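PDB 3EUW: Myo-inositol dehydrogenase from Corynebacterium glutamicum, which probably oxidises myo-inositol at its C2 hydroxyl with NAD+ as hydride acceptor, as a tetrameric oxidoreductase of the Gfo/Idh/MocA family. Local coordinates for residues Thr4-Leu9 / Asp65-Val70; Val33-Phe38 / Glu52-Pro57; Glu59-Asp64 / Val86-Pro91; Ile69-Pro74 / Ile90-Glu95; Lys118-Phe123 / Lys287-Thr292. All coordinates share one frame; numbering follows the deposited sequence.

Contact 1 of 5, residues Thr4-Leu9 / Asp65-Val70; sequences TLRIAL and DIDGIV
Arg6 and Asp67 meet where two parallel strands begin to pair. Asp67 folds its carboxylate back against the neighbouring strand: CB packs 3.3 Å from Arg6 O, CG lies against Leu5 CD2, and at the tip OD2 accepts the backbone N of Arg6 at 2.8 Å, with an almost straight N-H...O angle of 177° and through its anti lone pair. CG stands beside Asp67's own backbone N (chi1 -74°). An aspartate suits this place because its short acid takes up an N-H just ahead of the regular ladder. Arg6 O is gripped twice, by Asp67 N and by Gly68 N. The ladder then continues with Ala8 N to Gly68 O and Val70 N to Ala8 O. Gly68 has only hydrogen where a side chain would crowd Ile7 CD1. On one face Ala8 CB touches both Ile66 CG2, 3.7 Å away, and Ile69 CG1; on the other Ile7 CG2 meets Val70 CG2 and Leu9 CD1 meets Val70 CG1. At the margin Arg6 NE and Asp65 OD2 make only a long salt bridge of 4.0 Å, and Asp65 has a firmer partner in Arg63. Adjacent parallel strands 5-10 and 68-71 form the centre of a Rossmann fold.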
# COMPACT_ATOMS: atom_id res chain seq x y z
N THR A 4 -14.56 -36.71 -21.07
CA THR A 4 -13.22 -36.38 -20.60
C THR A 4 -12.19 -36.49 -21.72
O THR A 4 -12.12 -37.50 -22.40
CB THR A 4 -12.80 -37.30 -19.44
OG1 THR A 4 -11.46 -36.99 -19.03
CG2 THR A 4 -12.88 -38.75 -19.86
N LEU A 5 -11.40 -35.43 -21.91
CA LEU A 5 -10.38 -35.40 -22.96
C LEU A 5 -9.07 -36.05 -22.52
O LEU A 5 -8.60 -35.85 -21.40
CB LEU A 5 -10.12 -33.96 -23.40
CG LEU A 5 -11.31 -33.24 -24.06
CD1 LEU A 5 -10.95 -31.77 -24.33
CD2 LEU A 5 -11.67 -33.95 -25.36
N ARG A 6 -8.48 -36.84 -23.42
CA ARG A 6 -7.24 -37.56 -23.16
C ARG A 6 -6.01 -36.75 -23.54
O ARG A 6 -5.86 -36.34 -24.70
CB ARG A 6 -7.22 -38.88 -23.93
CG ARG A 6 -8.38 -39.81 -23.64
CD ARG A 6 -8.23 -40.43 -22.28
NE ARG A 6 -8.66 -41.82 -22.25
CZ ARG A 6 -9.92 -42.22 -22.11
NH1 ARG A 6 -10.91 -41.33 -21.99
NH2 ARG A 6 -10.20 -43.52 -22.09
N ILE A 7 -5.11 -36.55 -22.59
CA ILE A 7 -3.91 -35.76 -22.83
C ILE A 7 -2.59 -36.51 -22.70
O ILE A 7 -2.39 -37.28 -21.77
CB ILE A 7 -3.84 -34.56 -21.85
CG1 ILE A 7 -5.15 -33.77 -21.88
CG2 ILE A 7 -2.65 -33.68 -22.20
CD1 ILE A 7 -5.48 -33.18 -23.23
N ALA A 8 -1.68 -36.27 -23.64
CA ALA A 8 -0.36 -36.87 -23.60
C ALA A 8 0.62 -35.75 -23.20
O ALA A 8 0.56 -34.65 -23.77
CB ALA A 8 0.01 -37.43 -24.95
N LEU A 9 1.49 -36.02 -22.24
CA LEU A 9 2.45 -35.03 -21.76
C LEU A 9 3.91 -35.37 -22.08
O LEU A 9 4.35 -36.50 -21.84
CB LEU A 9 2.31 -34.85 -20.25
CG LEU A 9 3.41 -34.04 -19.55
CD1 LEU A 9 3.33 -32.58 -19.99
CD2 LEU A 9 3.26 -34.16 -18.03
N ASP A 65 -5.83 -42.63 -29.07
CA ASP A 65 -6.81 -41.95 -28.23
C ASP A 65 -6.38 -40.57 -27.74
O ASP A 65 -7.07 -39.95 -26.94
CB ASP A 65 -7.10 -42.81 -27.00
CG ASP A 65 -5.88 -42.96 -26.10
OD1 ASP A 65 -4.75 -42.86 -26.62
OD2 ASP A 65 -6.04 -43.17 -24.89
N ILE A 66 -5.24 -40.07 -28.21
CA ILE A 66 -4.75 -38.76 -27.78
C ILE A 66 -5.54 -37.59 -28.33
O ILE A 66 -5.51 -37.32 -29.53
CB ILE A 66 -3.27 -38.55 -28.17
CG1 ILE A 66 -2.45 -39.78 -27.78
CG2 ILE A 66 -2.72 -37.32 -27.45
CD1 ILE A 66 -2.56 -40.16 -26.32
N ASP A 67 -6.24 -36.88 -27.45
CA ASP A 67 -7.04 -35.71 -27.84
C ASP A 67 -6.19 -34.44 -27.86
O ASP A 67 -6.49 -33.49 -28.58
CB ASP A 67 -8.19 -35.48 -26.85
CG ASP A 67 -9.30 -36.48 -27.01
OD1 ASP A 67 -9.85 -36.60 -28.11
OD2 ASP A 67 -9.63 -37.14 -26.00
N GLY A 68 -5.14 -34.43 -27.06
CA GLY A 68 -4.29 -33.25 -27.00
C GLY A 68 -2.94 -33.52 -26.38
O GLY A 68 -2.78 -34.40 -25.54
N ILE A 69 -1.96 -32.72 -26.79
CA ILE A 69 -0.61 -32.86 -26.29
C ILE A 69 -0.06 -31.59 -25.64
O ILE A 69 -0.36 -30.48 -26.08
CB ILE A 69 0.32 -33.28 -27.43
CG1 ILE A 69 0.09 -34.76 -27.72
CG2 ILE A 69 1.75 -32.96 -27.11
CD1 ILE A 69 0.86 -35.27 -28.91
N VAL A 70 0.72 -31.76 -24.58
CA VAL A 70 1.36 -30.66 -23.87
C VAL A 70 2.86 -30.89 -23.98
O VAL A 70 3.37 -31.94 -23.59
CB VAL A 70 0.96 -30.64 -22.38
CG1 VAL A 70 1.75 -29.55 -21.65
CG2 VAL A 70 -0.52 -30.37 -22.25

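Contact 2 of 5, residues Val33-Phe38 / Glu52-Pro57; sequences VIADPF and EAVASP
Glu52 meets Val33 at the start of this parallel pairing, its O accepting Ile34 N at 3.1 Å. Its acid leads away from the strand to a salt bridge with Arg63, as suits a charged residue on an outermost strand. Ala53 follows on the other face, small enough to pack on Gln43 and Ala46 of helix 39-47, while its CA-H points to Ile34 O. Val54 carries most of the side-chain contact. Its N gives a straight bond to Ile34 O (3.0 Å, 168°), its O receives Asp36 N at 3.2 Å, and its CG2 sits 3.7 Å from Ala35 CB and 4.1 Å from Val33 CG2. CG1 is anti to the carbonyl carbon (chi1 -57°), which leaves CG2 to meet strand 29-35; valine, branched at CB, suits a strand. Beyond the strand, Ala55 CB lies 3.9 Å from Asp36 O. On the partner segment, Asp36 OD1 accepts Phe38 N in an Asx turn, and its OD2 takes Ala12 N. Ser56 turns away to N-cap the next helix, OG binding Asp58 N. Strands 29-35 and 52-54, joined through helix 39-47, make a beta-alpha-beta unit; helix 57-60 covers the Ala35 and Val54 face, and strand 5-10 flanks strand 29-35.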
# COMPACT_ATOMS: atom_id res chain seq x y z
N VAL A 33 -0.67 -40.50 -20.60
CA VAL A 33 0.68 -40.93 -20.88
C VAL A 33 1.69 -39.80 -20.74
O VAL A 33 1.45 -38.67 -21.17
CB VAL A 33 0.79 -41.55 -22.30
CG1 VAL A 33 0.55 -40.50 -23.36
CG2 VAL A 33 2.16 -42.19 -22.48
N ILE A 34 2.83 -40.13 -20.12
CA ILE A 34 3.92 -39.19 -19.90
C ILE A 34 5.18 -39.75 -20.56
O ILE A 34 5.54 -40.90 -20.33
CB ILE A 34 4.20 -39.00 -18.39
CG1 ILE A 34 2.95 -38.48 -17.68
CG2 ILE A 34 5.37 -38.03 -18.20
CD1 ILE A 34 3.16 -38.20 -16.22
N ALA A 35 5.84 -38.94 -21.37
CA ALA A 35 7.05 -39.36 -22.06
C ALA A 35 8.25 -38.51 -21.65
O ALA A 35 8.16 -37.29 -21.54
CB ALA A 35 6.85 -39.28 -23.57
N ASP A 36 9.38 -39.18 -21.41
CA ASP A 36 10.61 -38.52 -21.03
C ASP A 36 11.73 -39.55 -21.12
O ASP A 36 11.67 -40.60 -20.50
CB ASP A 36 10.53 -38.01 -19.59
CG ASP A 36 11.60 -36.98 -19.28
OD1 ASP A 36 12.79 -37.27 -19.49
OD2 ASP A 36 11.23 -35.87 -18.84
N PRO A 37 12.78 -39.25 -21.91
CA PRO A 37 13.89 -40.20 -22.05
C PRO A 37 14.31 -40.73 -20.68
O PRO A 37 14.65 -41.91 -20.54
CB PRO A 37 14.97 -39.36 -22.74
CG PRO A 37 14.60 -37.94 -22.39
CD PRO A 37 13.11 -37.96 -22.52
N PHE A 38 14.29 -39.86 -19.68
CA PHE A 38 14.63 -40.26 -18.32
C PHE A 38 13.41 -41.01 -17.82
O PHE A 38 12.52 -40.43 -17.19
CB PHE A 38 14.90 -39.03 -17.45
CG PHE A 38 15.32 -39.37 -16.06
CD1 PHE A 38 16.33 -40.29 -15.82
CD2 PHE A 38 14.72 -38.73 -14.97
CE1 PHE A 38 16.75 -40.58 -14.53
CE2 PHE A 38 15.13 -39.02 -13.67
CZ PHE A 38 16.15 -39.95 -13.45
N GLU A 52 0.37 -44.04 -17.78
CA GLU A 52 1.49 -44.83 -18.26
C GLU A 52 2.72 -43.95 -18.42
O GLU A 52 2.61 -42.72 -18.46
CB GLU A 52 1.16 -45.47 -19.61
CG GLU A 52 0.23 -46.68 -19.55
CD GLU A 52 0.03 -47.32 -20.91
OE1 GLU A 52 1.04 -47.74 -21.53
OE2 GLU A 52 -1.13 -47.41 -21.37
N ALA A 53 3.88 -44.57 -18.52
CA ALA A 53 5.13 -43.84 -18.69
C ALA A 53 5.95 -44.52 -19.77
O ALA A 53 6.18 -45.72 -19.73
CB ALA A 53 5.91 -43.82 -17.38
N VAL A 54 6.37 -43.73 -20.76
CA VAL A 54 7.18 -44.24 -21.85
C VAL A 54 8.37 -43.31 -22.01
O VAL A 54 8.36 -42.18 -21.51
CB VAL A 54 6.40 -44.29 -23.18
CG1 VAL A 54 5.15 -45.15 -23.01
CG2 VAL A 54 6.04 -42.88 -23.63
N ALA A 55 9.40 -43.76 -22.72
CA ALA A 55 10.59 -42.94 -22.89
C ALA A 55 10.68 -42.26 -24.24
O ALA A 55 11.42 -41.29 -24.40
CB ALA A 55 11.83 -43.79 -22.65
N SER A 56 9.92 -42.75 -25.21
CA SER A 56 9.97 -42.20 -26.56
C SER A 56 8.66 -41.64 -27.11
O SER A 56 7.58 -42.10 -26.75
CB SER A 56 10.47 -43.27 -27.53
OG SER A 56 10.19 -42.92 -28.87
N PRO A 57 8.75 -40.64 -27.99
CA PRO A 57 7.53 -40.07 -28.56
C PRO A 57 6.82 -41.10 -29.46
O PRO A 57 5.60 -41.06 -29.63
CB PRO A 57 8.03 -38.84 -29.33
CG PRO A 57 9.49 -39.12 -29.57
CD PRO A 57 9.92 -39.80 -28.30

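Contact 3 of 5, residues Glu59-Asp64 / Val86-Pro91; sequences EVFARD and VERGIP
This is a surface contact between two turns of the Rossmann domain, where arginine Arg88 reaches from the end of helix 78-87 to the backbone that follows helix 57-60. Each helix leads into a strand of the parallel sheet, 92-94 and 68-71 respectively, and the contact ties together the loops just ahead of them. Helix 78-87 ends in a Schellman motif: Gly89 N bonds to Val86 O and Ile90 N to Ala85 O, with Gly89 in the positive-phi conformation that glycine adopts easily. On the other side a type I beta turn runs from Val60 to Arg63, closed by Arg63 N to Val60 O, and it brings the carbonyls of Phe61 and Arg63 to face the arginine. A long, flexible side chain suits Arg88, since the backbones stand well apart: the nearest CA atoms, those of Phe61 and Arg88, are 8.7 Å from each other. Beside the polar bridge, Phe61 and Ile90 make its apolar counterpart. Ile90 CD1 approaches the ring of Phe61 at its edge, near the ring plane, 4.1 Å from CE1. The phenyl also packs on Ile69 of strand 68-71; a large flat residue suits a place where it touches both the Ile90 loop and the sheet. Arg63 turns its own guanidinium away, to Asp65 and Glu52, and offers Arg88 only its carbonyl. Arg88 NH1 gives Arg63 O a bond of 3.1 Å nearly along the C=O axis, the oxygen lying 9° out of the guanidinium plane, while NH2 adds a weak one at 3.4 Å.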
# COMPACT_ATOMS: atom_id res chain seq x y z
N GLU A 59 6.33 -44.13 -28.83
CA GLU A 59 5.43 -44.88 -27.96
C GLU A 59 4.17 -44.07 -27.64
O GLU A 59 3.13 -44.65 -27.37
CB GLU A 59 6.15 -45.26 -26.67
CG GLU A 59 7.39 -46.12 -26.92
CD GLU A 59 8.23 -46.32 -25.67
OE1 GLU A 59 7.77 -47.03 -24.75
OE2 GLU A 59 9.34 -45.76 -25.61
N VAL A 60 4.28 -42.75 -27.67
CA VAL A 60 3.13 -41.89 -27.43
C VAL A 60 2.21 -41.94 -28.64
O VAL A 60 1.03 -42.28 -28.53
CB VAL A 60 3.55 -40.41 -27.23
CG1 VAL A 60 2.31 -39.52 -27.25
CG2 VAL A 60 4.31 -40.24 -25.93
N PHE A 61 2.76 -41.60 -29.79
CA PHE A 61 2.01 -41.57 -31.04
C PHE A 61 1.57 -42.95 -31.53
O PHE A 61 0.94 -43.07 -32.58
CB PHE A 61 2.83 -40.84 -32.10
CG PHE A 61 2.97 -39.37 -31.82
CD1 PHE A 61 1.85 -38.55 -31.81
CD2 PHE A 61 4.21 -38.82 -31.53
CE1 PHE A 61 1.96 -37.18 -31.51
CE2 PHE A 61 4.33 -37.46 -31.23
CZ PHE A 61 3.20 -36.64 -31.22
N ALA A 62 1.91 -43.98 -30.77
CA ALA A 62 1.50 -45.33 -31.12
C ALA A 62 0.04 -45.45 -30.69
O ALA A 62 -0.68 -46.29 -31.20
CB ALA A 62 2.36 -46.37 -30.39
N ARG A 63 -0.37 -44.59 -29.75
CA ARG A 63 -1.75 -44.61 -29.25
C ARG A 63 -2.67 -43.98 -30.29
O ARG A 63 -2.21 -43.29 -31.19
CB ARG A 63 -1.88 -43.82 -27.94
CG ARG A 63 -0.97 -44.28 -26.81
CD ARG A 63 -1.13 -43.41 -25.56
NE ARG A 63 -2.46 -43.51 -24.97
CZ ARG A 63 -2.78 -44.33 -23.97
NH1 ARG A 63 -1.86 -45.11 -23.43
NH2 ARG A 63 -4.03 -44.37 -23.51
N ASP A 64 -3.97 -44.22 -30.15
CA ASP A 64 -4.95 -43.65 -31.08
C ASP A 64 -6.06 -42.93 -30.34
O ASP A 64 -7.11 -42.64 -30.92
CB ASP A 64 -5.52 -44.76 -31.99
CG ASP A 64 -6.39 -45.77 -31.24
OD1 ASP A 64 -6.35 -45.83 -29.99
OD2 ASP A 64 -7.10 -46.54 -31.92
N VAL A 86 0.70 -32.26 -34.97
CA VAL A 86 -0.12 -31.60 -35.97
C VAL A 86 -0.37 -32.50 -37.20
O VAL A 86 -1.48 -32.53 -37.73
CB VAL A 86 0.53 -30.27 -36.41
CG1 VAL A 86 -0.15 -29.73 -37.65
CG2 VAL A 86 0.42 -29.25 -35.30
N GLU A 87 0.65 -33.23 -37.63
CA GLU A 87 0.50 -34.11 -38.79
C GLU A 87 -0.54 -35.20 -38.53
O GLU A 87 -1.08 -35.79 -39.47
CB GLU A 87 1.84 -34.76 -39.17
CG GLU A 87 2.90 -33.75 -39.57
CD GLU A 87 4.14 -34.41 -40.18
OE1 GLU A 87 4.61 -35.43 -39.63
OE2 GLU A 87 4.63 -33.89 -41.20
N ARG A 88 -0.82 -35.46 -37.26
CA ARG A 88 -1.82 -36.45 -36.90
C ARG A 88 -3.11 -35.77 -36.46
O ARG A 88 -3.99 -36.40 -35.88
CB ARG A 88 -1.31 -37.39 -35.80
CG ARG A 88 -0.31 -38.42 -36.31
CD ARG A 88 -0.23 -39.61 -35.37
NE ARG A 88 -1.54 -40.19 -35.13
CZ ARG A 88 -1.80 -41.11 -34.21
NH1 ARG A 88 -0.83 -41.56 -33.43
NH2 ARG A 88 -3.04 -41.58 -34.06
N GLY A 89 -3.21 -34.47 -36.73
CA GLY A 89 -4.39 -33.72 -36.36
C GLY A 89 -4.59 -33.59 -34.87
O GLY A 89 -5.70 -33.34 -34.40
N ILE A 90 -3.52 -33.79 -34.10
CA ILE A 90 -3.62 -33.68 -32.65
C ILE A 90 -3.17 -32.29 -32.21
O ILE A 90 -2.04 -31.88 -32.47
CB ILE A 90 -2.74 -34.71 -31.95
CG1 ILE A 90 -3.05 -36.11 -32.48
CG2 ILE A 90 -2.96 -34.63 -30.44
CD1 ILE A 90 -2.08 -37.18 -31.97
N PRO A 91 -4.06 -31.55 -31.53
CA PRO A 91 -3.73 -30.21 -31.05
C PRO A 91 -2.54 -30.28 -30.09
O PRO A 91 -2.34 -31.29 -29.41
CB PRO A 91 -5.01 -29.76 -30.35
CG PRO A 91 -6.09 -30.54 -31.06
CD PRO A 91 -5.45 -31.90 -31.19

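Contact 4 of 5, residues Ile69-Pro74 / Ile90-Glu95; sequences IVIGSP and IPALCE
A beta-alpha-beta crossover of the Rossmann fold brings these strands side by side: strands 68-71 and 92-94, linked through helix 78-87, run parallel with their short axes only 15° apart. Four backbone bonds stitch them together. Ile69 N reaches Pro91 O, Leu93 N reaches Ile69 O at 2.8 Å, Ile71 N reaches Leu93 O, also at 2.8 Å, and Glu95 N closes the row on Ile71 O at 3.2 Å. Proline has no N-H to give, but its carbonyl is available at the entry to the strand. Beta-branched and small residues share one face. Ile71 lies beside Cys94, whose SG stands anti to the backbone N (chi1 -173°) and touches both CB and CG2 of Ile71 at 3.9 Å, while Ile71 CD1 extends toward Cys94 CB. Ile90 CG2 lies across Ile69 CG1 at 4.1 Å, and the small Ala92 sits beside Ile69, CB to CB. On the other face Leu93 CD2 comes to 4.4 Å from Val70 CG2, a looser meeting. At the end, Glu95 lays CG 3.4 Å from Ile71 O, and its carboxylate goes on to His19 of helix 14-25. Helix 78-87 covers the Ile71 and Cys94 face through His78, helix 14-25 borders Val70 through His19, and strands 5-10 and 119-121 flank the pair on either side.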
# COMPACT_ATOMS: atom_id res chain seq x y z
N ILE A 69 -1.96 -32.72 -26.79
CA ILE A 69 -0.61 -32.86 -26.29
C ILE A 69 -0.06 -31.59 -25.64
O ILE A 69 -0.36 -30.48 -26.08
CB ILE A 69 0.32 -33.28 -27.43
CG1 ILE A 69 0.09 -34.76 -27.72
CG2 ILE A 69 1.75 -32.96 -27.11
CD1 ILE A 69 0.86 -35.27 -28.91
N VAL A 70 0.72 -31.76 -24.58
CA VAL A 70 1.36 -30.66 -23.87
C VAL A 70 2.86 -30.89 -23.98
O VAL A 70 3.37 -31.94 -23.59
CB VAL A 70 0.96 -30.64 -22.38
CG1 VAL A 70 1.75 -29.55 -21.65
CG2 VAL A 70 -0.52 -30.37 -22.25
N ILE A 71 3.57 -29.91 -24.52
CA ILE A 71 5.01 -30.05 -24.71
C ILE A 71 5.82 -29.27 -23.67
O ILE A 71 6.04 -28.06 -23.80
CB ILE A 71 5.41 -29.59 -26.12
CG1 ILE A 71 4.65 -30.42 -27.16
CG2 ILE A 71 6.91 -29.75 -26.33
CD1 ILE A 71 4.91 -30.01 -28.59
N GLY A 72 6.26 -29.99 -22.64
CA GLY A 72 7.05 -29.38 -21.58
C GLY A 72 8.47 -29.90 -21.55
O GLY A 72 9.13 -29.85 -20.51
N SER A 73 8.93 -30.42 -22.68
CA SER A 73 10.27 -30.96 -22.80
C SER A 73 11.20 -29.86 -23.32
O SER A 73 10.73 -28.77 -23.63
CB SER A 73 10.25 -32.16 -23.76
OG SER A 73 9.59 -31.84 -24.97
N PRO A 74 12.51 -30.13 -23.43
CA PRO A 74 13.47 -29.12 -23.91
C PRO A 74 13.15 -28.48 -25.26
O PRO A 74 12.55 -29.10 -26.14
CB PRO A 74 14.79 -29.88 -23.93
CG PRO A 74 14.63 -30.86 -22.79
CD PRO A 74 13.22 -31.36 -23.03
N ILE A 90 -3.52 -33.79 -34.10
CA ILE A 90 -3.62 -33.68 -32.65
C ILE A 90 -3.17 -32.29 -32.21
O ILE A 90 -2.04 -31.88 -32.47
CB ILE A 90 -2.74 -34.71 -31.95
CG1 ILE A 90 -3.05 -36.11 -32.48
CG2 ILE A 90 -2.96 -34.63 -30.44
CD1 ILE A 90 -2.08 -37.18 -31.97
N PRO A 91 -4.06 -31.55 -31.53
CA PRO A 91 -3.73 -30.21 -31.05
C PRO A 91 -2.54 -30.28 -30.09
O PRO A 91 -2.34 -31.29 -29.41
CB PRO A 91 -5.01 -29.76 -30.35
CG PRO A 91 -6.09 -30.54 -31.06
CD PRO A 91 -5.45 -31.90 -31.19
N ALA A 92 -1.75 -29.21 -30.03
CA ALA A 92 -0.60 -29.20 -29.15
C ALA A 92 -0.35 -27.86 -28.47
O ALA A 92 -0.28 -26.82 -29.12
CB ALA A 92 0.64 -29.61 -29.92
N LEU A 93 -0.23 -27.91 -27.14
CA LEU A 93 0.06 -26.74 -26.33
C LEU A 93 1.56 -26.85 -26.09
O LEU A 93 2.02 -27.78 -25.43
CB LEU A 93 -0.71 -26.79 -25.00
CG LEU A 93 -0.18 -25.84 -23.91
CD1 LEU A 93 -0.22 -24.39 -24.39
CD2 LEU A 93 -1.01 -26.03 -22.65
N CYS A 94 2.32 -25.91 -26.64
CA CYS A 94 3.76 -25.95 -26.53
C CYS A 94 4.40 -24.81 -25.74
O CYS A 94 4.08 -23.64 -25.96
CB CYS A 94 4.37 -26.00 -27.94
SG CYS A 94 6.15 -26.25 -27.99
N GLU A 95 5.30 -25.16 -24.83
CA GLU A 95 6.00 -24.14 -24.05
C GLU A 95 6.85 -23.37 -25.04
O GLU A 95 7.34 -23.94 -26.01
CB GLU A 95 6.94 -24.77 -23.02
CG GLU A 95 6.27 -25.29 -21.78
CD GLU A 95 5.60 -24.20 -20.99
OE1 GLU A 95 6.24 -23.15 -20.78
OE2 GLU A 95 4.43 -24.39 -20.58

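Contact 5 of 5, residues Lys118-Phe123 / Lys287-Thr292; sequences KVMLGF and KAELAT
The packing of helix 283-299 against the outermost strand, 119-121, of the Rossmann sheet brings together Met120, Glu289 and Thr292. The short axes run nearly antiparallel, at 165°, and 10.6 Å apart, so side chains must bridge the distance. Met120, present as selenomethionine, does so with a straight chain: CG is anti to the backbone N (chi1 178°) and the rest is extended, which carries CE to the helix. There the methyl meets Thr292 CG2 at 3.7 Å, the two side chains crossing at about a right angle, and also lies 4.1 Å from Glu289 CG. A long, unbranched, apolar chain is well fitted to such a reach. Thr292 turns CG2 to the strand while its OG1 donates to Ala288 O at 3.1 Å, on the opposite face of that carbonyl from Thr292 N. Glu289, also extended, sends its carboxylate to Gly122, just after Leu121, where OE2 comes 3.0 Å from Gly122 C and 3.1 Å from its CA. Gly122 is the centre of an inverse gamma turn, and the acid packs on its backbone. No hydrogen bond joins the segments; Glu289 also touches Asn124, and Phe127 touches both Met120 and Thr292. Such buried helix-on-strand packing, between parts of the chain far apart in sequence, joins a late helix to the last strand of the Rossmann sheet.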
# COMPACT_ATOMS: atom_id res chain seq x y z
N LYS A 118 -3.54 -25.74 -35.09
CA LYS A 118 -3.76 -26.65 -33.97
C LYS A 118 -2.70 -26.46 -32.89
O LYS A 118 -2.61 -27.22 -31.94
CB LYS A 118 -3.77 -28.10 -34.45
CG LYS A 118 -5.06 -28.49 -35.18
CD LYS A 118 -5.03 -29.94 -35.64
CE LYS A 118 -6.36 -30.35 -36.30
NZ LYS A 118 -7.50 -30.35 -35.32
N VAL A 119 -1.89 -25.41 -33.05
CA VAL A 119 -0.85 -25.14 -32.08
C VAL A 119 -1.20 -23.96 -31.18
O VAL A 119 -1.60 -22.90 -31.65
CB VAL A 119 0.50 -24.83 -32.77
CG1 VAL A 119 1.60 -24.67 -31.73
CG2 VAL A 119 0.86 -25.95 -33.73
N MSE A 120 -1.08 -24.17 -29.88
CA MSE A 120 -1.29 -23.11 -28.92
C MSE A 120 0.05 -22.85 -28.26
O MSE A 120 0.72 -23.78 -27.82
CB MSE A 120 -2.29 -23.52 -27.84
CG MSE A 120 -2.45 -22.41 -26.84
SE MSE A 120 -3.88 -22.82 -25.61
CE MSE A 120 -3.88 -21.16 -24.51
N LEU A 121 0.48 -21.59 -28.20
CA LEU A 121 1.76 -21.28 -27.58
C LEU A 121 1.56 -20.99 -26.12
O LEU A 121 0.63 -20.27 -25.74
CB LEU A 121 2.46 -20.12 -28.28
CG LEU A 121 3.72 -20.73 -28.92
CD1 LEU A 121 3.39 -21.23 -30.32
CD2 LEU A 121 4.83 -19.73 -28.95
N GLY A 122 2.43 -21.56 -25.29
CA GLY A 122 2.30 -21.41 -23.85
C GLY A 122 2.79 -20.14 -23.19
O GLY A 122 3.57 -20.22 -22.24
N PHE A 123 2.36 -18.98 -23.68
CA PHE A 123 2.75 -17.72 -23.05
C PHE A 123 1.77 -17.55 -21.90
O PHE A 123 0.79 -16.80 -21.99
CB PHE A 123 2.64 -16.56 -24.04
CG PHE A 123 3.72 -16.55 -25.08
CD1 PHE A 123 5.06 -16.45 -24.72
CD2 PHE A 123 3.40 -16.67 -26.43
CE1 PHE A 123 6.07 -16.45 -25.69
CE2 PHE A 123 4.40 -16.67 -27.41
CZ PHE A 123 5.73 -16.56 -27.04
N LYS A 287 -3.10 -22.91 -14.78
CA LYS A 287 -4.37 -23.60 -14.74
C LYS A 287 -5.34 -22.99 -15.75
O LYS A 287 -6.07 -23.71 -16.45
CB LYS A 287 -4.97 -23.53 -13.33
CG LYS A 287 -4.24 -24.41 -12.31
CD LYS A 287 -4.78 -24.24 -10.88
CE LYS A 287 -4.18 -25.27 -9.93
NZ LYS A 287 -2.69 -25.22 -9.90
N ALA A 288 -5.33 -21.66 -15.85
CA ALA A 288 -6.21 -20.98 -16.77
C ALA A 288 -5.77 -21.27 -18.20
O ALA A 288 -6.60 -21.42 -19.09
CB ALA A 288 -6.20 -19.48 -16.51
N GLU A 289 -4.47 -21.37 -18.40
CA GLU A 289 -3.94 -21.65 -19.72
C GLU A 289 -4.39 -23.05 -20.15
O GLU A 289 -4.78 -23.25 -21.30
CB GLU A 289 -2.41 -21.59 -19.71
CG GLU A 289 -1.77 -21.75 -21.08
CD GLU A 289 -0.25 -21.63 -21.02
OE1 GLU A 289 0.39 -22.53 -20.44
OE2 GLU A 289 0.30 -20.64 -21.55
N LEU A 290 -4.35 -24.01 -19.23
CA LEU A 290 -4.75 -25.38 -19.55
C LEU A 290 -6.24 -25.43 -19.92
O LEU A 290 -6.61 -26.08 -20.89
CB LEU A 290 -4.47 -26.30 -18.36
CG LEU A 290 -4.60 -27.80 -18.62
CD1 LEU A 290 -3.63 -28.23 -19.72
CD2 LEU A 290 -4.32 -28.55 -17.34
N ALA A 291 -7.07 -24.73 -19.15
CA ALA A 291 -8.50 -24.71 -19.39
C ALA A 291 -8.80 -24.17 -20.78
O ALA A 291 -9.66 -24.68 -21.48
CB ALA A 291 -9.20 -23.85 -18.34
N THR A 292 -8.08 -23.12 -21.17
CA THR A 292 -8.26 -22.52 -22.48
C THR A 292 -7.86 -23.50 -23.58
O THR A 292 -8.42 -23.49 -24.67
CB THR A 292 -7.45 -21.21 -22.59
OG1 THR A 292 -7.99 -20.28 -21.65
CG2 THR A 292 -7.53 -20.60 -23.97

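Contacts 1, 2 and 4 are strand pairings in the same parallel sheet, whereas contact 3 joins two loops that lead into strands of the sheet, and contact 5 sets a helix on its outermost strand. Contact 4 is buried and contacts 1 and 2 partly so; contact 3 lies at the surface, and contact 5 is buried although on the edge strand. Contacts 1 and 4 share Ile69 and Val70 on strand 68-71, and contacts 3 and 4 share Ile90 and Pro91. Chemistry follows place: backbone ladders with apolar side chains inside the sheet, an arginine-to-carbonyl bridge in contact 3, and side-chain packing without cross-segment hydrogen bonds in contact 5.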